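Local coordinates for protein OBCA, Oxalate Biosynthetic Component A (Burkholderia glumae, PDB 4NNB) that belongs to an enzyme family with a TIM-barrel fold and holds a magnesium ion and an oxaloacetate ion, at residues S312-F318 against F350-I354; F115-W119 against L174-M178; E211-S215 against G494-V499. All coordinates share one frame; numbering follows the deposited sequence.

Interaction 1: residues S312-F318 against F350-I354; sequences SPAAVVF and FNHAI. With OAA (oxaloacetate ion), chain C.
Val316 lies across one face of the Phe350 ring, with CG1 of Val316 3.8 Å from the centroid of that ring, a CH-pi contact. With CG1 anti to the backbone N (chi1 177°), the second methyl, Val316 CG2, is left to reach Phe350 CD1 at 3.5 Å. Phe318 meets the same ring obliquely, the two planes being 87° apart and Phe318 CZ 3.7 Å from Phe350 CE2. Further along, Ile354 packs crosswise on Pro313, Ile354 CG2 lying 3.6 Å from Pro313 CD, while its CG1 and Ala353 CB receive the methyl of Ala314. The contact belongs to the TIM-barrel part of the chain, where the segments following the parallel strands 308-311 and 344-349 come together beside the bound oxaloacetate. Phe350 turns its ring edge to the ligand, CZ of Phe350 lying 3.5 Å from C2 of the oxaloacetate ion, and Ser312 OG lies near the plane of the same ring. Phe318 and Phe350 both line the pocket, whose polar grip includes Ser310, Arg281 and Tyr324. At the polar edge Asn351, the N-cap of helix 352-359, works with both ends of its amide. Asn351 OD1 accepts from Ile354 N at 2.8 Å, the capping bond. Asn351 ND2 donates to Ala315 O at 3.2 Å, in the carbonyl plane but bent to 141° at the hydrogen. A water that accepts from Asn351 ND2 and Val317 N bridges the two segments.

Interaction 2: residues F115-W119 against L174-M178; sequences FPKPW and LLKNM
Trp119 has more surface buried here than any other residue, and its indole meets chiefly two side chains of helix 172-180, Leu174 and Asn177. Over one face of the six-membered ring of Trp119 stands Asn177 CB, 3.8 Å from the centroid and 23° off the normal, a CH-pi contact. This methylene carbon, Asn177 CB, comes within 3.5 Å of Trp119 CZ2, and the amide beyond it runs over the pyrrole side of the indole, its plane inclined by 35° to the ring. The opposite face is covered from within its own segment by Pro116, whose CD sits over the middle of the ring, so the indole is sandwiched between a proline and the helix.

Leu174 is the second large contributor. Its chi1 of 173° directs the branch point toward Trp119, and CD1 is the methyl that touches: Leu174 CD1 comes within 3.5 Å of Trp119 CE3 and also packs against Trp119 CB. Leu174 CD1 is also 4.2 Å from Phe115 CE2, so one methyl touches both aromatic residues. Phe115 in turn takes Trp119 CE3 over the centre of one ring face and presents its edge to Met178. There Met178 SD is 3.8 Å from Phe115 CZ and lies near the ring plane, a Met-aromatic contact made at the edge, with Met178 CG close beside it.

No hydrogen bond crosses between the segments; the joint is made by side-chain packing. It fastens the start of helix 117-121, together with the end of strand 114-115, to helix 172-180 in the N-terminal domain. Behind the contact, Leu174 and Met178 also rest on Ile167 of helix 161-170, while Phe115 is backbone-bonded to Leu148 of strand 148-149.

Interaction 3: residues E211-S215 against G494-V499; sequences ETIRS and GTWEQV
Glu211 starts out trans from its main-chain nitrogen (chi1 -179°) and then bends at chi2 (65°), a path that carries its carboxylate to the first turn of helix 495-507. Trp496 takes a chi1 of 66°, its indole tucked over its own main chain and lying alongside Arg214. The axes of the short segments 211-215 and 495-499 approach to 8.7 Å and run nearly parallel, and their helices, 205-217 and 495-507, pack side by side on the TIM-barrel sheet: Ser215, Thr495 and Val499 all touch Ala10 of strand 5-10. The guanidinium of Arg214 stacks on one face of the indole, with Arg214 CZ 3.8 Å from the centroid of the five-membered ring of Trp496, a cation-pi contact. Glu497 CB lies over the opposite face. Glu211 OE2 accepts from Trp496 N at 2.7 Å, so a carboxylate from one helix takes up an amide of the first turn of the other, a place where the helix dipole would probably favour its negative charge. The carboxylate lies nearly coplanar with the indole and faces its edge, and one water joins Glu211 OE1 to Trp496 NE1. Closer to the sheet, Ser215 OG touches the methyl of Thr495, whose own hydroxyl is hydrogen-bonded to Leu474 N. Ser215 OG also donates to Glu211 O at 3.0 Å, from the face of that carbonyl plane opposite to the one used by Ser215 N.

Overall arrangement
From the N terminus, interaction 2 comes first: it closes a loop of 54 residues within the N-terminal domain, and is complete before either of the others opens. Interaction 3 then opens on helix 205-217 and closes only at helix 495-507, bringing together early and late helices of the TIM-barrel region. Interaction 1 is nested inside that long loop, joining the segments after two neighbouring barrel strands and contributing to the ligand pocket. None of the three touches another. Interactions 1 and 2 lie on opposite sides of the chain's centre, their own centres about 48 Å apart, whereas interaction 3 is about 17 Å from interaction 1 and about 16 Å from interaction 2 between nearest atoms.

Interaction 1: residues S312-F318 against F350-I354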
loop_
_atom_site.group_PDB
_atom_site.type_symbol
_atom_site.label_atom_id
_atom_site.label_comp_id
_atom_site.label_asym_id
_atom_site.label_seq_id
_atom_site.Cartn_x
_atom_site.Cartn_y
_atom_site.Cartn_z
ATOM N N SER A 312 16.133 6.923 6.130
ATOM C CA SER A 312 16.599 5.560 6.364
ATOM C C SER A 312 18.130 5.544 6.367
ATOM O O SER A 312 18.742 5.708 5.327
ATOM C CB SER A 312 16.083 4.622 5.267
ATOM O OG SER A 312 14.667 4.520 5.271
ATOM N N PRO A 313 18.749 5.339 7.537
ATOM C CA PRO A 313 20.201 5.546 7.618
ATOM C C PRO A 313 21.057 4.301 7.317
ATOM O O PRO A 313 22.058 4.060 8.003
ATOM C CB PRO A 313 20.404 6.016 9.067
ATOM C CG PRO A 313 19.285 5.341 9.834
ATOM C CD PRO A 313 18.118 5.218 8.868
ATOM N N ALA A 314 20.645 3.537 6.306
ATOM C CA ALA A 314 21.433 2.464 5.715
ATOM C C ALA A 314 20.774 2.153 4.392
ATOM O O ALA A 314 19.627 2.565 4.158
ATOM C CB ALA A 314 21.433 1.206 6.601
ATOM N N ALA A 315 21.479 1.408 3.544
ATOM C CA ALA A 315 20.895 0.890 2.312
ATOM C C ALA A 315 19.652 0.070 2.651
ATOM O O ALA A 315 19.634 -0.660 3.649
ATOM C CB ALA A 315 21.904 0.026 1.566
ATOM N N VAL A 316 18.609 0.198 1.837
ATOM C CA VAL A 316 17.397 -0.604 2.035
ATOM C C VAL A 316 17.356 -1.622 0.898
ATOM O O VAL A 316 17.236 -1.248 -0.259
ATOM C CB VAL A 316 16.129 0.276 2.033
ATOM C CG1 VAL A 316 14.872 -0.589 2.163
ATOM C CG2 VAL A 316 16.173 1.270 3.188
ATOM N N VAL A 317 17.509 -2.900 1.232
ATOM C CA VAL A 317 17.651 -3.937 0.220
ATOM C C VAL A 317 16.548 -4.972 0.417
ATOM O O VAL A 317 16.737 -5.962 1.137
ATOM C CB VAL A 317 19.031 -4.630 0.310
ATOM C CG1 VAL A 317 19.233 -5.555 -0.896
ATOM C CG2 VAL A 317 20.177 -3.584 0.399
ATOM N N PHE A 318 15.390 -4.726 -0.196
ATOM C CA PHE A 318 14.244 -5.629 -0.060
ATOM C C PHE A 318 14.575 -6.999 -0.647
ATOM O O PHE A 318 15.090 -7.085 -1.763
ATOM C CB PHE A 318 13.033 -5.084 -0.823
ATOM C CG PHE A 318 12.516 -3.764 -0.317
ATOM C CD1 PHE A 318 12.840 -2.585 -0.973
ATOM C CD2 PHE A 318 11.684 -3.704 0.790
ATOM C CE1 PHE A 318 12.354 -1.361 -0.520
ATOM C CE2 PHE A 318 11.190 -2.479 1.246
ATOM C CZ PHE A 318 11.532 -1.311 0.588
ATOM N N PHE A 350 13.856 -0.202 8.518
ATOM C CA PHE A 350 13.656 -1.313 7.587
ATOM C C PHE A 350 14.397 -2.576 8.019
ATOM O O PHE A 350 13.993 -3.684 7.671
ATOM C CB PHE A 350 14.151 -0.937 6.180
ATOM C CG PHE A 350 13.194 -0.070 5.392
ATOM C CD1 PHE A 350 13.395 1.308 5.293
ATOM C CD2 PHE A 350 12.102 -0.639 4.740
ATOM C CE1 PHE A 350 12.519 2.109 4.551
ATOM C CE2 PHE A 350 11.216 0.147 4.001
ATOM C CZ PHE A 350 11.415 1.515 3.901
ATOM N N ASN A 351 15.501 -2.416 8.748
ATOM C CA ASN A 351 16.426 -3.535 8.959
ATOM C C ASN A 351 17.304 -3.325 10.183
ATOM O O ASN A 351 17.301 -2.239 10.767
ATOM C CB ASN A 351 17.277 -3.765 7.695
ATOM C CG ASN A 351 18.019 -2.503 7.245
ATOM O OD1 ASN A 351 18.500 -1.728 8.068
ATOM N ND2 ASN A 351 18.090 -2.289 5.939
ATOM N N HIS A 352 18.062 -4.347 10.573
ATOM C CA HIS A 352 18.910 -4.224 11.756
ATOM C C HIS A 352 20.067 -3.243 11.547
ATOM O O HIS A 352 20.504 -2.581 12.490
ATOM C CB HIS A 352 19.428 -5.593 12.222
ATOM C CG HIS A 352 18.368 -6.449 12.839
ATOM N ND1 HIS A 352 17.871 -6.216 14.106
ATOM C CD2 HIS A 352 17.686 -7.517 12.355
ATOM C CE1 HIS A 352 16.940 -7.115 14.382
ATOM N NE2 HIS A 352 16.803 -7.910 13.335
ATOM N N ALA A 353 20.561 -3.155 10.319
ATOM C CA ALA A 353 21.608 -2.185 10.010
ATOM C C ALA A 353 21.144 -0.783 10.406
ATOM O O ALA A 353 21.905 -0.006 10.993
ATOM C CB ALA A 353 21.960 -2.235 8.534
ATOM N N ILE A 354 19.881 -0.469 10.115
ATOM C CA ILE A 354 19.341 0.840 10.499
ATOM C C ILE A 354 19.316 1.028 12.014
ATOM O O ILE A 354 19.678 2.103 12.518
ATOM C CB ILE A 354 17.975 1.123 9.833
ATOM C CG1 ILE A 354 18.217 1.554 8.382
ATOM C CG2 ILE A 354 17.194 2.194 10.594
ATOM C CD1 ILE A 354 17.001 1.441 7.454
HETATM O O1 OAA C . 10.869 6.484 3.186
HETATM O O2 OAA C . 8.708 6.334 2.511
HETATM O O4 OAA C . 8.859 1.539 0.405
HETATM O O5 OAA C . 10.850 2.647 0.097
HETATM O O3 OAA C . 7.881 4.071 1.266
HETATM C C1 OAA C . 9.883 5.790 2.676
HETATM C C2 OAA C . 10.142 4.351 2.288
HETATM C C3 OAA C . 9.128 3.719 1.361
HETATM C C4 OAA C . 9.636 2.581 0.568
HETATM O O HOH W 1 17.546 -4.031 3.789
#

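Interaction 2: residues F115-W119 against L174-M178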
loop_
_atom_site.group_PDB
_atom_site.type_symbol
_atom_site.label_atom_id
_atom_site.label_comp_id
_atom_site.label_asym_id
_atom_site.label_seq_id
_atom_site.Cartn_x
_atom_site.Cartn_y
_atom_site.Cartn_z
ATOM N N PHE A 115 -23.924 -10.235 -6.754
ATOM C CA PHE A 115 -23.400 -11.530 -6.384
ATOM C C PHE A 115 -23.902 -11.789 -4.980
ATOM O O PHE A 115 -23.244 -11.417 -4.005
ATOM C CB PHE A 115 -21.882 -11.512 -6.410
ATOM C CG PHE A 115 -21.277 -12.676 -7.119
ATOM C CD1 PHE A 115 -20.948 -12.588 -8.460
ATOM C CD2 PHE A 115 -21.019 -13.853 -6.444
ATOM C CE1 PHE A 115 -20.386 -13.662 -9.122
ATOM C CE2 PHE A 115 -20.447 -14.935 -7.099
ATOM C CZ PHE A 115 -20.134 -14.837 -8.442
ATOM N N PRO A 116 -25.091 -12.400 -4.883
ATOM C CA PRO A 116 -25.764 -12.628 -3.603
ATOM C C PRO A 116 -24.882 -13.411 -2.654
ATOM O O PRO A 116 -24.130 -14.283 -3.078
ATOM C CB PRO A 116 -26.986 -13.465 -3.992
ATOM C CG PRO A 116 -27.236 -13.140 -5.429
ATOM C CD PRO A 116 -25.870 -12.922 -6.023
ATOM N N LYS A 117 -24.987 -13.093 -1.372
ATOM C CA LYS A 117 -24.238 -13.807 -0.343
ATOM C C LYS A 117 -24.339 -15.346 -0.402
ATOM O O LYS A 117 -23.315 -16.026 -0.278
ATOM C CB LYS A 117 -24.622 -13.289 1.046
ATOM C CG LYS A 117 -23.923 -14.012 2.196
ATOM C CD LYS A 117 -24.159 -13.257 3.498
ATOM C CE LYS A 117 -23.511 -13.948 4.681
ATOM N NZ LYS A 117 -23.157 -12.956 5.747
ATOM N N PRO A 118 -25.556 -15.901 -0.594
ATOM C CA PRO A 118 -25.617 -17.371 -0.677
ATOM C C PRO A 118 -24.799 -17.977 -1.827
ATOM O O PRO A 118 -24.391 -19.138 -1.713
ATOM C CB PRO A 118 -27.112 -17.662 -0.883
ATOM C CG PRO A 118 -27.824 -16.446 -0.375
ATOM C CD PRO A 118 -26.896 -15.289 -0.671
ATOM N N TRP A 119 -24.556 -17.233 -2.903
ATOM C CA TRP A 119 -23.717 -17.764 -3.975
ATOM C C TRP A 119 -22.293 -17.967 -3.492
ATOM O O TRP A 119 -21.673 -18.999 -3.756
ATOM C CB TRP A 119 -23.689 -16.833 -5.180
ATOM C CG TRP A 119 -24.955 -16.772 -5.940
ATOM C CD1 TRP A 119 -26.173 -17.270 -5.559
ATOM C CD2 TRP A 119 -25.148 -16.172 -7.219
ATOM N NE1 TRP A 119 -27.106 -17.007 -6.526
ATOM C CE2 TRP A 119 -26.505 -16.332 -7.552
ATOM C CE3 TRP A 119 -24.306 -15.500 -8.109
ATOM C CZ2 TRP A 119 -27.037 -15.851 -8.744
ATOM C CZ3 TRP A 119 -24.836 -15.028 -9.290
ATOM C CH2 TRP A 119 -26.189 -15.208 -9.601
ATOM N N LEU A 174 -23.350 -22.587 -9.393
ATOM C CA LEU A 174 -22.976 -21.173 -9.314
ATOM C C LEU A 174 -22.570 -20.682 -10.703
ATOM O O LEU A 174 -22.977 -19.599 -11.132
ATOM C CB LEU A 174 -21.848 -20.939 -8.296
ATOM C CG LEU A 174 -21.310 -19.499 -8.296
ATOM C CD1 LEU A 174 -22.450 -18.502 -8.116
ATOM C CD2 LEU A 174 -20.239 -19.306 -7.225
ATOM N N LEU A 175 -21.776 -21.485 -11.410
ATOM C CA LEU A 175 -21.361 -21.112 -12.763
ATOM C C LEU A 175 -22.589 -20.892 -13.641
ATOM O O LEU A 175 -22.673 -19.897 -14.376
ATOM C CB LEU A 175 -20.413 -22.157 -13.361
ATOM C CG LEU A 175 -19.766 -21.812 -14.712
ATOM C CD1 LEU A 175 -19.306 -20.350 -14.769
ATOM C CD2 LEU A 175 -18.594 -22.754 -15.025
ATOM N N LYS A 176 -23.565 -21.795 -13.530
ATOM C CA LYS A 176 -24.815 -21.629 -14.258
ATOM C C LYS A 176 -25.565 -20.351 -13.855
ATOM O O LYS A 176 -26.028 -19.613 -14.722
ATOM C CB LYS A 176 -25.713 -22.873 -14.122
ATOM C CG LYS A 176 -25.237 -24.071 -14.971
ATOM C CD LYS A 176 -25.261 -23.715 -16.465
ATOM C CE LYS A 176 -24.927 -24.906 -17.363
ATOM N NZ LYS A 176 -25.475 -24.702 -18.752
ATOM N N ASN A 177 -25.697 -20.099 -12.552
ATOM C CA ASN A 177 -26.315 -18.853 -12.090
ATOM C C ASN A 177 -25.601 -17.624 -12.667
ATOM O O ASN A 177 -26.230 -16.623 -13.027
ATOM C CB ASN A 177 -26.273 -18.748 -10.564
ATOM C CG ASN A 177 -27.166 -19.769 -9.871
ATOM O OD1 ASN A 177 -27.973 -20.448 -10.508
ATOM N ND2 ASN A 177 -27.021 -19.874 -8.550
ATOM N N MET A 178 -24.279 -17.707 -12.735
ATOM C CA MET A 178 -23.482 -16.607 -13.269
ATOM C C MET A 178 -23.762 -16.400 -14.757
ATOM O O MET A 178 -23.937 -15.267 -15.225
ATOM C CB MET A 178 -21.991 -16.877 -13.032
ATOM C CG MET A 178 -21.557 -16.688 -11.572
ATOM S SD MET A 178 -19.883 -17.287 -11.270
ATOM C CE MET A 178 -18.928 -16.230 -12.363
#

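Interaction 3: residues E211-S215 against G494-V499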
loop_
_atom_site.group_PDB
_atom_site.type_symbol
_atom_site.label_atom_id
_atom_site.label_comp_id
_atom_site.label_asym_id
_atom_site.label_seq_id
_atom_site.Cartn_x
_atom_site.Cartn_y
_atom_site.Cartn_z
ATOM N N GLU A 211 -7.885 12.226 -0.057
ATOM C CA GLU A 211 -7.669 11.055 0.802
ATOM C C GLU A 211 -6.966 11.424 2.102
ATOM O O GLU A 211 -7.301 10.897 3.171
ATOM C CB GLU A 211 -6.905 9.945 0.051
ATOM C CG GLU A 211 -6.665 8.698 0.881
ATOM C CD GLU A 211 -7.968 7.980 1.262
ATOM O OE1 GLU A 211 -8.858 7.843 0.397
ATOM O OE2 GLU A 211 -8.095 7.553 2.425
ATOM N N THR A 212 -6.002 12.342 2.016
ATOM C CA THR A 212 -5.317 12.845 3.206
ATOM C C THR A 212 -6.318 13.439 4.202
ATOM O O THR A 212 -6.302 13.126 5.395
ATOM C CB THR A 212 -4.264 13.932 2.826
ATOM O OG1 THR A 212 -3.240 13.329 2.021
ATOM C CG2 THR A 212 -3.630 14.537 4.063
ATOM N N ILE A 213 -7.176 14.317 3.706
ATOM C CA ILE A 213 -8.187 14.945 4.553
ATOM C C ILE A 213 -9.187 13.933 5.120
ATOM O O ILE A 213 -9.472 13.949 6.322
ATOM C CB ILE A 213 -8.897 16.062 3.791
ATOM C CG1 ILE A 213 -7.931 17.236 3.640
ATOM C CG2 ILE A 213 -10.150 16.521 4.551
ATOM C CD1 ILE A 213 -8.177 18.030 2.424
ATOM N N ARG A 214 -9.697 13.042 4.275
ATOM C CA ARG A 214 -10.578 11.986 4.771
ATOM C C ARG A 214 -9.902 11.103 5.809
ATOM O O ARG A 214 -10.517 10.745 6.809
ATOM C CB ARG A 214 -11.113 11.124 3.625
ATOM C CG ARG A 214 -11.977 11.892 2.646
ATOM C CD ARG A 214 -13.101 11.017 2.165
ATOM N NE ARG A 214 -13.831 10.433 3.287
ATOM C CZ ARG A 214 -14.706 9.444 3.171
ATOM N NH1 ARG A 214 -15.313 8.965 4.245
ATOM N NH2 ARG A 214 -14.967 8.926 1.979
ATOM N N SER A 215 -8.643 10.739 5.573
ATOM C CA SER A 215 -7.912 9.914 6.535
ATOM C C SER A 215 -7.748 10.600 7.889
ATOM O O SER A 215 -7.911 9.969 8.947
ATOM C CB SER A 215 -6.541 9.506 5.972
ATOM O OG SER A 215 -6.707 8.514 4.976
ATOM N N GLY A 494 -10.659 2.747 0.890
ATOM C CA GLY A 494 -9.707 3.833 0.982
ATOM C C GLY A 494 -8.848 3.669 2.220
ATOM O O GLY A 494 -9.153 2.848 3.093
ATOM N N THR A 495 -7.754 4.422 2.284
ATOM C CA THR A 495 -6.953 4.461 3.499
ATOM C C THR A 495 -7.809 4.932 4.674
ATOM O O THR A 495 -7.691 4.407 5.776
ATOM C CB THR A 495 -5.697 5.359 3.322
ATOM O OG1 THR A 495 -4.799 4.723 2.390
ATOM C CG2 THR A 495 -4.989 5.550 4.641
ATOM N N TRP A 496 -8.692 5.897 4.437
ATOM C CA TRP A 496 -9.563 6.376 5.515
ATOM C C TRP A 496 -10.354 5.224 6.163
ATOM O O TRP A 496 -10.601 5.232 7.370
ATOM C CB TRP A 496 -10.519 7.456 5.003
ATOM C CG TRP A 496 -11.504 6.932 4.007
ATOM C CD1 TRP A 496 -11.394 6.967 2.643
ATOM C CD2 TRP A 496 -12.753 6.283 4.296
ATOM N NE1 TRP A 496 -12.497 6.373 2.070
ATOM C CE2 TRP A 496 -13.344 5.949 3.062
ATOM C CE3 TRP A 496 -13.421 5.949 5.479
ATOM C CZ2 TRP A 496 -14.575 5.290 2.979
ATOM C CZ3 TRP A 496 -14.646 5.293 5.393
ATOM C CH2 TRP A 496 -15.207 4.975 4.156
ATOM N N GLU A 497 -10.736 4.228 5.370
ATOM C CA GLU A 497 -11.503 3.117 5.929
ATOM C C GLU A 497 -10.629 2.274 6.853
ATOM O O GLU A 497 -11.063 1.874 7.939
ATOM C CB GLU A 497 -12.151 2.257 4.836
ATOM C CG GLU A 497 -13.012 1.140 5.426
ATOM C CD GLU A 497 -13.800 0.391 4.384
ATOM O OE1 GLU A 497 -15.013 0.215 4.585
ATOM O OE2 GLU A 497 -13.205 -0.037 3.367
ATOM N N GLN A 498 -9.389 2.032 6.433
ATOM C CA GLN A 498 -8.428 1.311 7.264
ATOM C C GLN A 498 -8.125 2.064 8.548
ATOM O O GLN A 498 -7.988 1.453 9.608
ATOM C CB GLN A 498 -7.152 1.014 6.462
ATOM C CG GLN A 498 -7.453 0.154 5.221
ATOM C CD GLN A 498 -6.312 0.120 4.214
ATOM O OE1 GLN A 498 -5.605 1.116 4.019
ATOM N NE2 GLN A 498 -6.124 -1.029 3.576
ATOM N N VAL A 499 -8.048 3.389 8.450
ATOM C CA VAL A 499 -7.877 4.241 9.620
ATOM C C VAL A 499 -9.054 4.099 10.611
ATOM O O VAL A 499 -8.830 3.941 11.814
ATOM C CB VAL A 499 -7.695 5.721 9.211
ATOM C CG1 VAL A 499 -7.690 6.626 10.434
ATOM C CG2 VAL A 499 -6.392 5.907 8.405
HETATM O O HOH W 2 -7.751 5.688 -0.935
HETATM O O HOH W 3 -11.353 6.525 -0.967
#